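Local coordinates for protein amidohydrolase (Brucella melitensis biovar Abortus, PDB 4F0L) that binds an iron ion in an amidohydrolase-family barrel and probably acts as a metal-dependent hydrolase, perhaps a deaminase, at residues Asp23-Asn28 with Val56-Met61; Gln18-Asp23 with Leu368-Val373. All coordinates share one frame; numbering follows the deposited sequence.

Contact 1 of 2, residues Asp23-Asn28 with Val56-Met61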
# COMPACT_ATOMS: atom_id res chain seq x y z
N ASP B 23 17.97 0.96 22.44
CA ASP B 23 19.35 1.17 22.03
C ASP B 23 19.78 0.19 20.91
O ASP B 23 20.96 0.03 20.68
CB ASP B 23 20.30 1.13 23.25
CG ASP B 23 20.24 -0.19 24.01
OD1 ASP B 23 19.29 -1.01 23.82
OD2 ASP B 23 21.15 -0.45 24.79
N GLY B 24 18.83 -0.44 20.21
CA GLY B 24 19.16 -1.30 19.08
C GLY B 24 18.68 -2.75 19.18
O GLY B 24 18.10 -3.18 20.21
N TRP B 25 18.89 -3.50 18.11
CA TRP B 25 18.63 -4.93 18.13
C TRP B 25 19.47 -5.64 19.13
O TRP B 25 20.64 -5.37 19.24
CB TRP B 25 18.87 -5.58 16.76
CG TRP B 25 17.81 -5.20 15.78
CD1 TRP B 25 17.89 -4.23 14.78
CD2 TRP B 25 16.46 -5.73 15.68
NE1 TRP B 25 16.73 -4.15 14.07
CE2 TRP B 25 15.83 -5.01 14.58
CE3 TRP B 25 15.74 -6.71 16.36
CZ2 TRP B 25 14.54 -5.29 14.20
CZ3 TRP B 25 14.44 -6.99 15.97
CH2 TRP B 25 13.84 -6.28 14.93
N ALA B 26 18.86 -6.55 19.87
CA ALA B 26 19.62 -7.48 20.71
C ALA B 26 19.13 -8.88 20.43
O ALA B 26 18.00 -9.08 19.97
CB ALA B 26 19.44 -7.15 22.19
N GLU B 27 19.99 -9.85 20.73
CA GLU B 27 19.67 -11.25 20.52
C GLU B 27 19.46 -11.99 21.82
O GLU B 27 20.08 -11.66 22.86
CB GLU B 27 20.80 -11.92 19.72
CG GLU B 27 20.95 -11.36 18.32
CD GLU B 27 22.03 -12.10 17.57
OE1 GLU B 27 23.18 -11.60 17.54
OE2 GLU B 27 21.76 -13.20 17.08
N ASN B 28 18.61 -13.01 21.76
CA ASN B 28 18.36 -13.89 22.86
C ASN B 28 17.89 -13.09 24.09
O ASN B 28 18.52 -13.12 25.15
CB ASN B 28 19.60 -14.77 23.16
CG ASN B 28 19.76 -15.87 22.13
OD1 ASN B 28 18.79 -16.46 21.70
ND2 ASN B 28 20.99 -16.13 21.69
N VAL B 56 11.02 -12.89 16.60
CA VAL B 56 11.32 -11.48 16.44
C VAL B 56 10.26 -10.65 17.15
O VAL B 56 9.09 -10.78 16.83
CB VAL B 56 11.39 -11.06 14.98
CG1 VAL B 56 11.59 -9.54 14.88
CG2 VAL B 56 12.51 -11.81 14.25
N VAL B 57 10.68 -9.84 18.12
CA VAL B 57 9.77 -9.04 18.97
C VAL B 57 10.13 -7.56 18.84
O VAL B 57 11.31 -7.19 18.84
CB VAL B 57 9.81 -9.48 20.45
CG1 VAL B 57 9.05 -8.49 21.33
CG2 VAL B 57 9.23 -10.89 20.58
N VAL B 58 9.10 -6.75 18.62
CA VAL B 58 9.20 -5.31 18.49
C VAL B 58 8.16 -4.66 19.37
O VAL B 58 7.21 -5.30 19.82
CB VAL B 58 9.01 -4.83 17.02
CG1 VAL B 58 10.10 -5.42 16.11
CG2 VAL B 58 7.63 -5.16 16.48
N ALA B 59 8.34 -3.36 19.61
CA ALA B 59 7.41 -2.59 20.43
C ALA B 59 6.04 -2.51 19.75
O ALA B 59 5.95 -2.55 18.54
CB ALA B 59 7.95 -1.18 20.63
N GLY B 60 5.00 -2.39 20.58
CA GLY B 60 3.68 -2.06 20.12
C GLY B 60 3.62 -0.65 19.59
O GLY B 60 4.27 0.25 20.11
N MET B 61 2.87 -0.47 18.50
CA MET B 61 2.76 0.83 17.85
C MET B 61 1.50 1.53 18.32
O MET B 61 0.40 0.95 18.31
CB MET B 61 2.69 0.62 16.34
CG MET B 61 2.63 1.89 15.51
SD MET B 61 4.14 2.86 15.55
CE MET B 61 5.14 1.70 14.59

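Contact 2 of 2, residues Gln18-Asp23 with Leu368-Val373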
# COMPACT_ATOMS: atom_id res chain seq x y z
N GLN B 18 15.41 -12.34 18.49
CA GLN B 18 15.82 -10.94 18.30
C GLN B 18 14.72 -10.03 18.82
O GLN B 18 13.55 -10.32 18.64
CB GLN B 18 16.03 -10.61 16.82
CG GLN B 18 17.04 -11.47 16.07
CD GLN B 18 17.12 -11.10 14.60
OE1 GLN B 18 17.74 -10.11 14.24
NE2 GLN B 18 16.49 -11.92 13.75
N ALA B 19 15.11 -8.93 19.42
CA ALA B 19 14.16 -7.94 19.89
C ALA B 19 14.75 -6.58 19.69
O ALA B 19 15.95 -6.37 19.87
CB ALA B 19 13.82 -8.17 21.35
N LEU B 20 13.91 -5.64 19.25
CA LEU B 20 14.38 -4.30 18.94
C LEU B 20 14.20 -3.41 20.15
O LEU B 20 13.10 -2.90 20.41
CB LEU B 20 13.65 -3.75 17.69
CG LEU B 20 13.99 -2.29 17.31
CD1 LEU B 20 15.50 -2.00 17.24
CD2 LEU B 20 13.31 -1.88 16.03
N LEU B 21 15.28 -3.21 20.89
CA LEU B 21 15.24 -2.41 22.09
C LEU B 21 15.57 -0.96 21.75
O LEU B 21 16.02 -0.67 20.63
CB LEU B 21 16.23 -2.97 23.10
CG LEU B 21 16.05 -4.43 23.49
CD1 LEU B 21 17.11 -4.86 24.52
CD2 LEU B 21 14.65 -4.63 24.07
N PRO B 22 15.36 -0.02 22.71
CA PRO B 22 15.57 1.40 22.35
C PRO B 22 17.00 1.72 21.94
O PRO B 22 17.21 2.65 21.16
CB PRO B 22 15.20 2.15 23.63
CG PRO B 22 14.22 1.25 24.31
CD PRO B 22 14.68 -0.16 24.01
N ASP B 23 17.97 0.96 22.44
CA ASP B 23 19.35 1.17 22.03
C ASP B 23 19.78 0.19 20.91
O ASP B 23 20.96 0.03 20.68
CB ASP B 23 20.30 1.13 23.25
CG ASP B 23 20.24 -0.19 24.01
OD1 ASP B 23 19.29 -1.01 23.82
OD2 ASP B 23 21.15 -0.45 24.79
N LEU B 368 11.86 4.58 10.39
CA LEU B 368 10.46 4.92 10.43
C LEU B 368 9.75 4.20 11.58
O LEU B 368 8.94 4.80 12.27
CB LEU B 368 9.80 4.56 9.10
CG LEU B 368 10.13 5.56 8.00
CD1 LEU B 368 9.39 5.13 6.75
CD2 LEU B 368 9.76 7.00 8.37
N PHE B 369 10.08 2.94 11.76
CA PHE B 369 9.45 2.16 12.80
C PHE B 369 9.83 2.69 14.16
O PHE B 369 8.95 2.93 14.98
CB PHE B 369 9.80 0.68 12.73
CG PHE B 369 9.09 -0.13 13.75
CD1 PHE B 369 7.79 -0.55 13.54
CD2 PHE B 369 9.69 -0.42 14.99
CE1 PHE B 369 7.11 -1.30 14.51
CE2 PHE B 369 9.01 -1.14 15.95
CZ PHE B 369 7.72 -1.59 15.71
N ASP B 370 11.12 2.93 14.41
CA ASP B 370 11.55 3.45 15.70
C ASP B 370 10.89 4.80 15.94
O ASP B 370 10.43 5.10 17.03
CB ASP B 370 13.07 3.67 15.76
CG ASP B 370 13.85 2.41 16.04
OD1 ASP B 370 13.30 1.38 16.51
OD2 ASP B 370 15.07 2.49 15.84
N GLY B 371 10.93 5.65 14.93
CA GLY B 371 10.41 7.02 15.07
C GLY B 371 8.93 7.03 15.42
O GLY B 371 8.50 7.76 16.32
N ALA B 372 8.16 6.19 14.73
CA ALA B 372 6.72 6.21 14.89
C ALA B 372 6.30 5.64 16.23
O ALA B 372 5.31 6.13 16.83
CB ALA B 372 6.03 5.48 13.74
N VAL B 373 7.01 4.63 16.73
CA VAL B 373 6.78 4.14 18.10
C VAL B 373 7.06 5.23 19.15
O VAL B 373 6.27 5.41 20.08
CB VAL B 373 7.64 2.90 18.44
CG1 VAL B 373 7.58 2.59 19.94
CG2 VAL B 373 7.17 1.68 17.59
O HOH W 1 15.16 1.37 18.75
O HOH W 2 17.47 2.74 18.01

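Contact 1 of 2, residues Asp23-Asn28 with Val56-Met61
Trp25, on strand 24-26 of a small beta-hairpin in the N-terminal part of the chain, lays the end of its indole against Val56 and Val58 at the start of the long strand 56-66, which runs into the amidohydrolase barrel. The axes of strands 24-26 and 56-59 pass 9.5 Å apart at 147°, too far for backbone pairing. Strand 19-21, the other arm of the hairpin, fills the gap: it pairs antiparallel with 24-26 on one side and bonds through Gln18 and Leu20 to Val57 on the other. The contact is therefore a reach by one long side chain across an intervening strand, and the ring passes over that strand's backbone, with Trp25 CE3 3.5 Å from Ala19 C.

Within the indole the six-membered ring does the touching. Its far carbon CH2 meets two methyl groups, Val56 CG1 and Val58 CG1, each at 4.0 Å, while Trp25 CZ3 lies equally close to Val56 CG1. The two valines, two positions apart on the strand, bring their methyls to the ring by different rotations: CG1 of Val56 stands opposite its backbone N (chi1 175°), whereas in Val58 it stands opposite the carbonyl carbon (chi1 -62°). Both meet the indole at a slant. The side chain of Val57 packs on Ala16 instead, and its carbonyl oxygen, near Trp25 CZ3 at 4.3 Å, is bonded to the backbone of Leu20.

At the pyrrole end, NE1 donates a hydrogen bond to Asp409 OD1, and Arg366 of helix 364-379 also touches the side chain. The ring is thus amphipathic: its polar N-H is anchored away from the valines, while its hydrocarbon end makes a chiefly apolar contact with the methyls of two buried valines. No hydrogen bond joins 23-28 to 56-61; those to Val57 come from the arm between.

Contact 2 of 2, residues Gln18-Asp23 with Leu368-Val373
Leu20 points from strand 19-21 at helix 364-379, where Phe369 and Asp370 receive it. From CB the chain extends with CG opposite the backbone N (chi1 176°), which carries the branch out toward the helix. CG itself passes 3.8 Å from Asp370 OD1. Of the two methyls, CD1 approaches that same oxygen more loosely, whereas CD2 goes furthest in: it lies 3.3 Å from Asp370 OD1 and 4.0 Å from Phe369 CD2. The leucine and phenylalanine side chains slide past one another in opposite directions, and the methyl meets the ring obliquely. One face of that ring is packed by Val373 CG2, one helical turn on, and Phe369 also touches Val58 and Met61 of strand 56-66.

Polar contact beside this apolar one runs through solvent. One water donates to Leu21 O at 2.9 Å and, weakly, to Asp370 OD1. A second donates to Pro22 O and to Asp370 OD2, both at 3.2 Å. Because each water has more acceptors in reach than protons, these bonds need not all hold at once. Asp370 OD2 additionally forms a salt bridge with Arg366 NE, one turn earlier in the helix.

A carboxylate oxygen in contact with a leucine methyl thus gets no donor from that side chain; the polar partners of Asp370 here are the Arg366 salt bridge and two shared waters, which would help to stabilise its negative charge.

How the contacts relate
The two contacts lie side by side, their centres about 6 Å apart, and share Asp23 in the hairpin turn. Along the chain the order is 18-23, 23-28, 56-61 and 368-373, so contact 1 closes a short excursion and contact 2 a very long one. The hairpin is their common element, its arms tied by Ala26 N to Ala19 O at 2.9 Å. Their partners meet too: Phe369 CZ packs 3.5 Å from Ala59 O. The hairpin is therefore held at two neighbouring places, by the barrel's strand 56-66 and by helix 364-379, fastening the N-terminal region to the barrel domain well away from the iron site.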